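PDB 5M2A: beta subunit of photoactivated adenylyl cyclase from Beggiatoa sp. PS, which senses blue light through a flavin-binding BLUF domain and uses this signal to control formation of cyclic AMP from ATP in its adenylyl cyclase domain. Local coordinates for residues Leu229-Arg233 against Leu244-Gly248; Ile186-Ile190 against Asp224-Leu229; Met4-Leu8 against Thr87-Phe91. All coordinates share one frame; numbering follows the deposited sequence. Where two conformers were deposited one is given.

Interaction 1: residues Leu229-Arg233 against Leu244-Gly248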
loop_
_atom_site.group_PDB
_atom_site.type_symbol
_atom_site.label_atom_id
_atom_site.label_comp_id
_atom_site.label_asym_id
_atom_site.label_seq_id
_atom_site.Cartn_x
_atom_site.Cartn_y
_atom_site.Cartn_z
ATOM N N LEU A 229 -16.219 -5.053 -18.726
ATOM C CA LEU A 229 -17.186 -4.050 -18.286
ATOM C C LEU A 229 -18.401 -4.012 -19.202
ATOM O O LEU A 229 -19.537 -3.858 -18.734
ATOM C CB LEU A 229 -16.536 -2.672 -18.225
ATOM C CG LEU A 229 -15.386 -2.489 -17.241
ATOM C CD1 LEU A 229 -15.070 -1.004 -17.104
ATOM C CD2 LEU A 229 -15.652 -3.115 -15.884
ATOM N N LYS A 230 -18.181 -4.103 -20.515
ATOM C CA LYS A 230 -19.307 -4.130 -21.443
ATOM C C LYS A 230 -20.201 -5.333 -21.172
ATOM O O LYS A 230 -21.430 -5.218 -21.159
ATOM C CB LYS A 230 -18.801 -4.146 -22.888
ATOM C CG LYS A 230 -19.910 -4.039 -23.932
ATOM C CD LYS A 230 -19.324 -4.081 -25.335
ATOM C CE LYS A 230 -20.409 -4.126 -26.394
ATOM N NZ LYS A 230 -19.803 -4.195 -27.753
ATOM N N GLN A 231 -19.597 -6.504 -20.938
ATOM C CA GLN A 231 -20.392 -7.673 -20.552
ATOM C C GLN A 231 -21.186 -7.405 -19.278
ATOM O O GLN A 231 -22.374 -7.733 -19.193
ATOM C CB GLN A 231 -19.492 -8.895 -20.360
ATOM C CG GLN A 231 -18.924 -9.456 -21.644
ATOM C CD GLN A 231 -18.113 -10.720 -21.413
ATOM O OE1 GLN A 231 -18.531 -11.616 -20.678
ATOM N NE2 GLN A 231 -16.941 -10.790 -22.035
ATOM N N LEU A 232 -20.533 -6.822 -18.267
ATOM C CA LEU A 232 -21.176 -6.605 -16.976
ATOM C C LEU A 232 -22.361 -5.655 -17.097
ATOM O O LEU A 232 -23.420 -5.886 -16.495
ATOM C CB LEU A 232 -20.133 -6.067 -15.981
ATOM C CG LEU A 232 -20.627 -5.804 -14.559
ATOM C CD1 LEU A 232 -21.079 -7.100 -13.899
ATOM C CD2 LEU A 232 -19.522 -5.132 -13.764
ATOM N N ARG A 233 -22.235 -4.614 -17.929
ATOM C CA ARG A 233 -23.335 -3.648 -18.052
ATOM C C ARG A 233 -24.633 -4.275 -18.549
ATOM O O ARG A 233 -25.723 -3.861 -18.128
ATOM C CB ARG A 233 -22.940 -2.502 -18.976
ATOM C CG ARG A 233 -21.864 -1.602 -18.393
ATOM C CD ARG A 233 -21.830 -0.266 -19.134
ATOM N NE ARG A 233 -21.515 -0.430 -20.551
ATOM C CZ ARG A 233 -20.273 -0.555 -21.027
ATOM N NH1 ARG A 233 -19.233 -0.555 -20.205
ATOM N NH2 ARG A 233 -20.064 -0.681 -22.336
ATOM N N LEU A 244 -23.859 1.180 -15.371
ATOM C CA LEU A 244 -23.371 2.484 -15.806
ATOM C C LEU A 244 -21.858 2.576 -15.786
ATOM O O LEU A 244 -21.326 3.690 -15.803
ATOM C CB LEU A 244 -23.930 3.599 -14.920
ATOM C CG LEU A 244 -25.302 4.244 -15.086
ATOM C CD1 LEU A 244 -26.238 3.492 -16.015
ATOM C CD2 LEU A 244 -25.900 4.439 -13.709
ATOM N N LEU A 245 -21.154 1.436 -15.731
ATOM C CA LEU A 245 -19.716 1.405 -15.478
ATOM C C LEU A 245 -18.939 1.284 -16.792
ATOM O O LEU A 245 -19.018 0.259 -17.488
ATOM C CB LEU A 245 -19.370 0.267 -14.510
ATOM C CG LEU A 245 -17.895 -0.023 -14.190
ATOM C CD1 LEU A 245 -17.196 1.185 -13.589
ATOM C CD2 LEU A 245 -17.782 -1.236 -13.248
ATOM N N TYR A 246 -18.179 2.336 -17.105
ATOM C CA TYR A 246 -17.280 2.432 -18.242
ATOM C C TYR A 246 -15.896 2.850 -17.763
ATOM O O TYR A 246 -15.738 3.467 -16.705
ATOM C CB TYR A 246 -17.756 3.468 -19.265
ATOM C CG TYR A 246 -19.140 3.249 -19.797
ATOM C CD1 TYR A 246 -20.257 3.502 -19.012
ATOM C CD2 TYR A 246 -19.337 2.839 -21.113
ATOM C CE1 TYR A 246 -21.529 3.324 -19.501
ATOM C CE2 TYR A 246 -20.610 2.660 -21.615
ATOM C CZ TYR A 246 -21.699 2.899 -20.804
ATOM O OH TYR A 246 -22.960 2.718 -21.312
ATOM N N THR A 247 -14.885 2.551 -18.566
ATOM C CA THR A 247 -13.531 2.914 -18.185
ATOM C C THR A 247 -12.839 3.624 -19.339
ATOM O O THR A 247 -13.246 3.520 -20.498
ATOM C CB THR A 247 -12.727 1.672 -17.742
ATOM O OG1 THR A 247 -11.500 2.078 -17.121
ATOM C CG2 THR A 247 -12.427 0.768 -18.913
ATOM N N GLY A 248 -11.825 4.403 -18.996
ATOM C CA GLY A 248 -10.860 4.917 -19.966
ATOM C C GLY A 248 -9.502 4.503 -19.504
ATOM O O GLY A 248 -9.243 4.399 -18.294
#
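R233 lays its guanidinium flat over one face of the Y246 ring, the two centres 3.7 Å apart and the planes only 14° from parallel. CZ and CD both sit over the ring, giving a cation-pi and a CH-pi contact, while K230 CA backs the opposite face of the guanidinium. The chain leaves its helix with CG beside the backbone N (chi1 -69°), and a bend at chi3 turns the guanidinium so that its edge can serve a different partner from its face. At that edge, R233 NH1 donates to L245 O over 2.8 Å. An arginine suits this place because it is flat, long and rich in N-H groups; its NH2 goes on to Y335 OH.

One turn earlier, L229 projects toward 244-248, and its two methyls part. CD1 meets T247 CB at 3.6 Å, and CD2 rests 3.9 Å from L245 CD2. L232 CD2 lies 4.3 Å from L245 CD2, a looser contact. T247 turns its methyl to L229, while its OG1 is hydrogen-bonded to Y183 OH and to the backbone O of D160, a magnesium-site residue.

The contact thus joins the C-terminal part of helix 215-235 to the start of strand 247-258 in the cyclase domain. Buried, the positive group is met by pi electrons on its face and by a carbonyl oxygen at its edge, which probably offsets part of the cost of taking it from water.

Interaction 2: residues Ile186-Ile190 against Asp224-Leu229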
loop_
_atom_site.group_PDB
_atom_site.type_symbol
_atom_site.label_atom_id
_atom_site.label_comp_id
_atom_site.label_asym_id
_atom_site.label_seq_id
_atom_site.Cartn_x
_atom_site.Cartn_y
_atom_site.Cartn_z
ATOM N N ILE A 186 -12.021 -6.479 -11.058
ATOM C CA ILE A 186 -11.871 -6.849 -12.462
ATOM C C ILE A 186 -10.509 -6.416 -12.979
ATOM O O ILE A 186 -9.792 -7.194 -13.610
ATOM C CB ILE A 186 -13.000 -6.218 -13.295
ATOM C CG1 ILE A 186 -14.327 -6.911 -12.992
ATOM C CG2 ILE A 186 -12.679 -6.282 -14.805
ATOM C CD1 ILE A 186 -15.547 -6.129 -13.497
ATOM N N CYS A 187 -10.139 -5.162 -12.724
ATOM C CA CYS A 187 -8.859 -4.668 -13.222
ATOM C C CYS A 187 -7.707 -5.471 -12.653
ATOM O O CYS A 187 -6.819 -5.911 -13.389
ATOM C CB CYS A 187 -8.694 -3.192 -12.890
ATOM S SG CYS A 187 -9.832 -2.084 -13.788
ATOM N N THR A 188 -7.709 -5.682 -11.339
ATOM C CA THR A 188 -6.594 -6.385 -10.709
ATOM C C THR A 188 -6.457 -7.812 -11.233
ATOM O O THR A 188 -5.341 -8.293 -11.497
ATOM C CB THR A 188 -6.793 -6.391 -9.194
ATOM O OG1 THR A 188 -6.821 -5.048 -8.731
ATOM C CG2 THR A 188 -5.643 -7.128 -8.503
ATOM N N ARG A 189 -7.578 -8.525 -11.360
ATOM C CA ARG A 189 -7.515 -9.897 -11.848
ATOM C C ARG A 189 -6.883 -9.959 -13.231
ATOM O O ARG A 189 -5.999 -10.785 -13.490
ATOM C CB ARG A 189 -8.914 -10.526 -11.863
ATOM C CG ARG A 189 -8.954 -11.894 -12.526
ATOM C CD ARG A 189 -10.315 -12.569 -12.397
ATOM N NE ARG A 189 -11.422 -11.631 -12.550
ATOM C CZ ARG A 189 -11.948 -11.272 -13.720
ATOM N NH1 ARG A 189 -11.458 -11.759 -14.864
ATOM N NH2 ARG A 189 -12.963 -10.413 -13.746
ATOM N N ILE A 190 -7.310 -9.073 -14.124
ATOM C CA ILE A 190 -6.881 -9.153 -15.512
ATOM C C ILE A 190 -5.441 -8.683 -15.654
ATOM O O ILE A 190 -4.643 -9.330 -16.333
ATOM C CB ILE A 190 -7.841 -8.359 -16.411
ATOM C CG1 ILE A 190 -9.217 -9.053 -16.397
ATOM C CG2 ILE A 190 -7.303 -8.257 -17.840
ATOM C CD1 ILE A 190 -10.318 -8.281 -17.120
ATOM N N ASP A 224 -9.379 -6.322 -22.586
ATOM C CA ASP A 224 -10.124 -7.286 -21.782
ATOM C C ASP A 224 -10.901 -6.594 -20.673
ATOM O O ASP A 224 -12.041 -6.981 -20.371
ATOM C CB ASP A 224 -9.176 -8.340 -21.195
ATOM C CG ASP A 224 -8.780 -9.401 -22.213
ATOM O OD1 ASP A 224 -9.153 -9.259 -23.400
ATOM O OD2 ASP A 224 -8.094 -10.375 -21.826
ATOM N N ILE A 225 -10.305 -5.576 -20.045
ATOM C CA ILE A 225 -11.024 -4.779 -19.051
ATOM C C ILE A 225 -12.268 -4.162 -19.669
ATOM O O ILE A 225 -13.386 -4.285 -19.144
ATOM C CB ILE A 225 -10.116 -3.676 -18.481
ATOM C CG1 ILE A 225 -8.955 -4.276 -17.704
ATOM C CG2 ILE A 225 -10.925 -2.731 -17.596
ATOM C CD1 ILE A 225 -9.389 -5.078 -16.571
ATOM N N ILE A 226 -12.071 -3.461 -20.784
ATOM C CA ILE A 226 -13.192 -2.832 -21.475
ATOM C C ILE A 226 -14.253 -3.867 -21.816
ATOM O O ILE A 226 -15.457 -3.641 -21.620
ATOM C CB ILE A 226 -12.674 -2.117 -22.732
ATOM C CG1 ILE A 226 -11.769 -0.942 -22.343
ATOM C CG2 ILE A 226 -13.828 -1.711 -23.672
ATOM C CD1 ILE A 226 -10.896 -0.462 -23.503
ATOM N N SER A 227 -13.818 -5.021 -22.318
ATOM C CA SER A 227 -14.752 -6.062 -22.730
ATOM C C SER A 227 -15.540 -6.593 -21.542
ATOM O O SER A 227 -16.753 -6.803 -21.634
ATOM C CB SER A 227 -13.997 -7.194 -23.428
ATOM O OG SER A 227 -14.870 -8.281 -23.707
ATOM N N GLU A 228 -14.864 -6.811 -20.409
ATOM C CA GLU A 228 -15.564 -7.346 -19.251
ATOM C C GLU A 228 -16.564 -6.341 -18.702
ATOM O O GLU A 228 -17.649 -6.725 -18.246
ATOM C CB GLU A 228 -14.568 -7.758 -18.170
ATOM C CG GLU A 228 -13.799 -9.028 -18.528
ATOM C CD GLU A 228 -13.456 -9.870 -17.300
ATOM O OE1 GLU A 228 -13.950 -9.548 -16.197
ATOM O OE2 GLU A 228 -12.694 -10.853 -17.432
ATOM N N LEU A 229 -16.219 -5.053 -18.726
ATOM C CA LEU A 229 -17.186 -4.050 -18.286
ATOM C C LEU A 229 -18.401 -4.012 -19.202
ATOM O O LEU A 229 -19.537 -3.858 -18.734
ATOM C CB LEU A 229 -16.536 -2.672 -18.225
ATOM C CG LEU A 229 -15.386 -2.489 -17.241
ATOM C CD1 LEU A 229 -15.070 -1.004 -17.104
ATOM C CD2 LEU A 229 -15.652 -3.115 -15.884
#
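R189 and E228 meet end-on at the exposed margin of the seam between two helices, the guanidinium and carboxylate planes lying nearly coplanar at 19°. R189 NH2 donates to the syn lone pair of E228 OE1 over 2.8 Å, and R189 NH1 reaches E228 OE2 at 3.0 Å, on the syn side but tilted somewhat out of the carboxylate plane. Both bonds are almost straight and lie in the guanidinium plane, so the pair holds both groups against rotation. R189 starts from the side of its helix with CG opposite the backbone N (chi1 173°), and its chain then bends at chi3 to bring the two terminal nitrogens round to the acid. The long, flexible stems of arginine and glutamate let the charges join there.

Inward of this bridge, isoleucines and L229 supply most of the packing. I186 and E228 slide past one another in opposite directions, I186 CG2 lying 3.8 Å from E228 OE1. I186 CD1 meets L229 CD2 at 3.8 Å, the two chains passing at a slant. I190 CD1 comes to E228 OE2 from the opposite direction, at 3.5 Å, and I190 CG2 packs on D224 CB at 3.8 Å; the D224 carboxylate itself turns to Y194 OH. I225 lies among I186, C187 and I190, with C187 SG 4.0 Å from I225 CG2, but a second I225 conformer makes its tightest approaches doubtful. Small cysteine suits a point where the backbones come close.

The segment axes approach to 9.9 Å and run at 138°, broadly antiparallel. After strand 150-161 and the short helix 164-170 comes helix 173-193; helix 215-235 precedes strand 247-258, with strands 197-202 and 205-211 between the helices: the helix pair of the beta-alpha-beta-beta-alpha-beta, ferredoxin-like core of class III nucleotide cyclases.

Interaction 3: residues Met4-Leu8 against Thr87-Phe91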
loop_
_atom_site.group_PDB
_atom_site.type_symbol
_atom_site.label_atom_id
_atom_site.label_comp_id
_atom_site.label_asym_id
_atom_site.label_seq_id
_atom_site.Cartn_x
_atom_site.Cartn_y
_atom_site.Cartn_z
ATOM N N MET A 4 26.513 -27.193 -2.322
ATOM C CA MET A 4 25.946 -26.071 -1.578
ATOM C C MET A 4 24.472 -26.314 -1.252
ATOM O O MET A 4 23.730 -26.853 -2.072
ATOM C CB MET A 4 26.104 -24.769 -2.365
ATOM C CG MET A 4 25.546 -23.547 -1.653
ATOM S SD MET A 4 25.727 -22.020 -2.589
ATOM C CE MET A 4 27.512 -21.884 -2.665
ATOM N N MET A 5 24.052 -25.909 -0.057
ATOM C CA MET A 5 22.693 -26.129 0.418
ATOM C C MET A 5 21.969 -24.811 0.668
ATOM O O MET A 5 22.580 -23.775 0.942
ATOM C CB MET A 5 22.689 -26.959 1.704
ATOM C CG MET A 5 23.178 -28.384 1.548
ATOM S SD MET A 5 22.952 -29.291 3.089
ATOM C CE MET A 5 24.066 -28.392 4.166
ATOM N N LYS A 6 20.641 -24.872 0.588
ATOM C CA LYS A 6 19.790 -23.724 0.865
ATOM C C LYS A 6 18.637 -24.158 1.761
ATOM O O LYS A 6 18.370 -25.348 1.938
ATOM C CB LYS A 6 19.239 -23.102 -0.422
ATOM C CG LYS A 6 18.249 -24.000 -1.135
ATOM C CD LYS A 6 17.850 -23.443 -2.483
ATOM C CE LYS A 6 17.067 -22.156 -2.346
ATOM N NZ LYS A 6 16.740 -21.591 -3.680
ATOM N N ARG A 7 17.949 -23.168 2.324
ATOM C CA ARG A 7 16.790 -23.418 3.166
ATOM C C ARG A 7 15.731 -22.379 2.843
ATOM O O ARG A 7 16.020 -21.178 2.825
ATOM C CB ARG A 7 17.164 -23.378 4.650
ATOM C CG ARG A 7 15.997 -23.543 5.608
ATOM C CD ARG A 7 16.489 -23.893 7.005
ATOM N NE ARG A 7 17.536 -22.986 7.462
ATOM C CZ ARG A 7 18.793 -23.346 7.697
ATOM N NH1 ARG A 7 19.169 -24.606 7.531
ATOM N NH2 ARG A 7 19.675 -22.444 8.107
ATOM N N LEU A 8 14.515 -22.841 2.576
ATOM C CA LEU A 8 13.404 -21.949 2.297
ATOM C C LEU A 8 12.261 -22.212 3.267
ATOM O O LEU A 8 12.079 -23.320 3.775
ATOM C CB LEU A 8 12.924 -22.083 0.843
ATOM C CG LEU A 8 12.314 -23.366 0.273
ATOM C CD1 LEU A 8 10.842 -23.507 0.643
ATOM C CD2 LEU A 8 12.477 -23.384 -1.240
ATOM N N THR A 87 25.317 -23.342 6.290
ATOM C CA THR A 87 26.373 -24.191 6.818
ATOM C C THR A 87 25.822 -25.463 7.451
ATOM O O THR A 87 26.378 -26.547 7.244
ATOM C CB THR A 87 27.210 -23.415 7.841
ATOM O OG1 THR A 87 27.721 -22.219 7.236
ATOM C CG2 THR A 87 28.375 -24.262 8.333
ATOM N N ASP A 88 24.730 -25.355 8.204
ATOM C CA ASP A 88 24.188 -26.474 8.957
ATOM C C ASP A 88 22.707 -26.646 8.660
ATOM O O ASP A 88 21.961 -25.664 8.571
ATOM C CB ASP A 88 24.385 -26.270 10.459
ATOM C CG ASP A 88 25.796 -25.833 10.809
ATOM O OD1 ASP A 88 26.759 -26.514 10.395
ATOM O OD2 ASP A 88 25.941 -24.796 11.493
ATOM N N ARG A 89 22.291 -27.899 8.505
ATOM C CA ARG A 89 20.872 -28.211 8.443
ATOM C C ARG A 89 20.208 -27.873 9.769
ATOM O O ARG A 89 20.781 -28.084 10.841
ATOM C CB ARG A 89 20.660 -29.690 8.127
ATOM C CG ARG A 89 20.951 -30.072 6.691
ATOM C CD ARG A 89 20.756 -31.566 6.486
ATOM N NE ARG A 89 21.168 -31.986 5.152
ATOM C CZ ARG A 89 20.352 -32.063 4.107
ATOM N NH1 ARG A 89 19.070 -31.742 4.239
ATOM N NH2 ARG A 89 20.818 -32.455 2.930
ATOM N N MET A 90 18.988 -27.346 9.689
ATOM C CA MET A 90 18.225 -27.053 10.892
ATOM C C MET A 90 17.592 -28.307 11.489
ATOM O O MET A 90 17.456 -28.404 12.714
ATOM C CB MET A 90 17.145 -26.018 10.569
ATOM C CG MET A 90 16.805 -25.102 11.713
ATOM S SD MET A 90 15.656 -23.808 11.207
ATOM C CE MET A 90 15.803 -22.714 12.619
ATOM N N PHE A 91 17.211 -29.269 10.653
ATOM C CA PHE A 91 16.512 -30.477 11.089
ATOM C C PHE A 91 17.166 -31.694 10.448
ATOM O O PHE A 91 16.539 -32.424 9.673
ATOM C CB PHE A 91 15.026 -30.385 10.743
ATOM C CG PHE A 91 14.404 -29.098 11.174
ATOM C CD1 PHE A 91 14.079 -28.887 12.503
ATOM C CD2 PHE A 91 14.171 -28.087 10.263
ATOM C CE1 PHE A 91 13.514 -27.697 12.911
ATOM C CE2 PHE A 91 13.606 -26.890 10.667
ATOM C CZ PHE A 91 13.278 -26.699 11.998
HETATM O O HOH W 1 22.829 -22.294 8.579
#
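R7 NH1 donates to the backbone oxygen D88 O at 3.2 Å with an N-H...O angle of 165°. The carbonyl oxygen lies near the guanidinium plane, and the nitrogen in turn lies in the carbonyl plane. A water lies at the same edge of the guanidinium: it accepts from R7 NH2 at 3.2 Å and returns a weak bond to D88 O. M90 CB stands over one face of the guanidinium, 3.9 Å from R7 NH1.

The other direct contact is softer. M5 points its sulfur over one face of the R89 guanidinium, M5 SD lying 3.8 Å from R89 NH2, and the two chains cross at about a right angle. With CG beside the backbone N (chi1 -66°) and chi2 extended, the M5 chain carries SD out to that face. Methionine suits this place, since its large, polarisable sulfur can settle on a flat cation without competing for its N-H groups.

The second shell fixes both arginines. The bend of R7 at chi3 (50°) sets its nitrogens among several acceptors: E83 OE1 takes NE in a salt bridge, and E55 OE2 takes NH1 in another. E55 also receives the backbone N-H of M90 through OE2 and that of F91 through OE1, so one carboxylate aligns the loop and the arginine together. R89, extended from CG to NE, places NH2 on N38 O and NH1 on T40 OG1. Farther out, M90 and F91 pack on S114 and P111 of the second subunit.

Strand 5-14 and the loop before strand 97-100 of the BLUF domain are therefore joined by an arginine-to-carbonyl bond and a sulfur-on-guanidinium contact, with the charges of E55 and E83 holding R7. R7 very likely remains protonated between its two carboxylates, and the shared E55 carboxylate probably couples its position to that of the loop.

From the N terminus, interaction 3 comes first: it closes a loop of 78 residues, bringing the opening strand of the BLUF domain against the loop after strand 77-83. Interaction 2 follows within the cyclase domain, where 33 residues, including the hairpin of strands 197-202 and 205-211, separate its two helical segments. Interaction 1 then closes a short span of 10 residues between helix 215-235 and the start of strand 247-258. None nests in or crosses another; the three lie in series. Interactions 1 and 2 share L229 and touch through T247 and I226, joining helix, helix and strand, whereas interaction 3 lies about 43 Å from interaction 2, centre to centre.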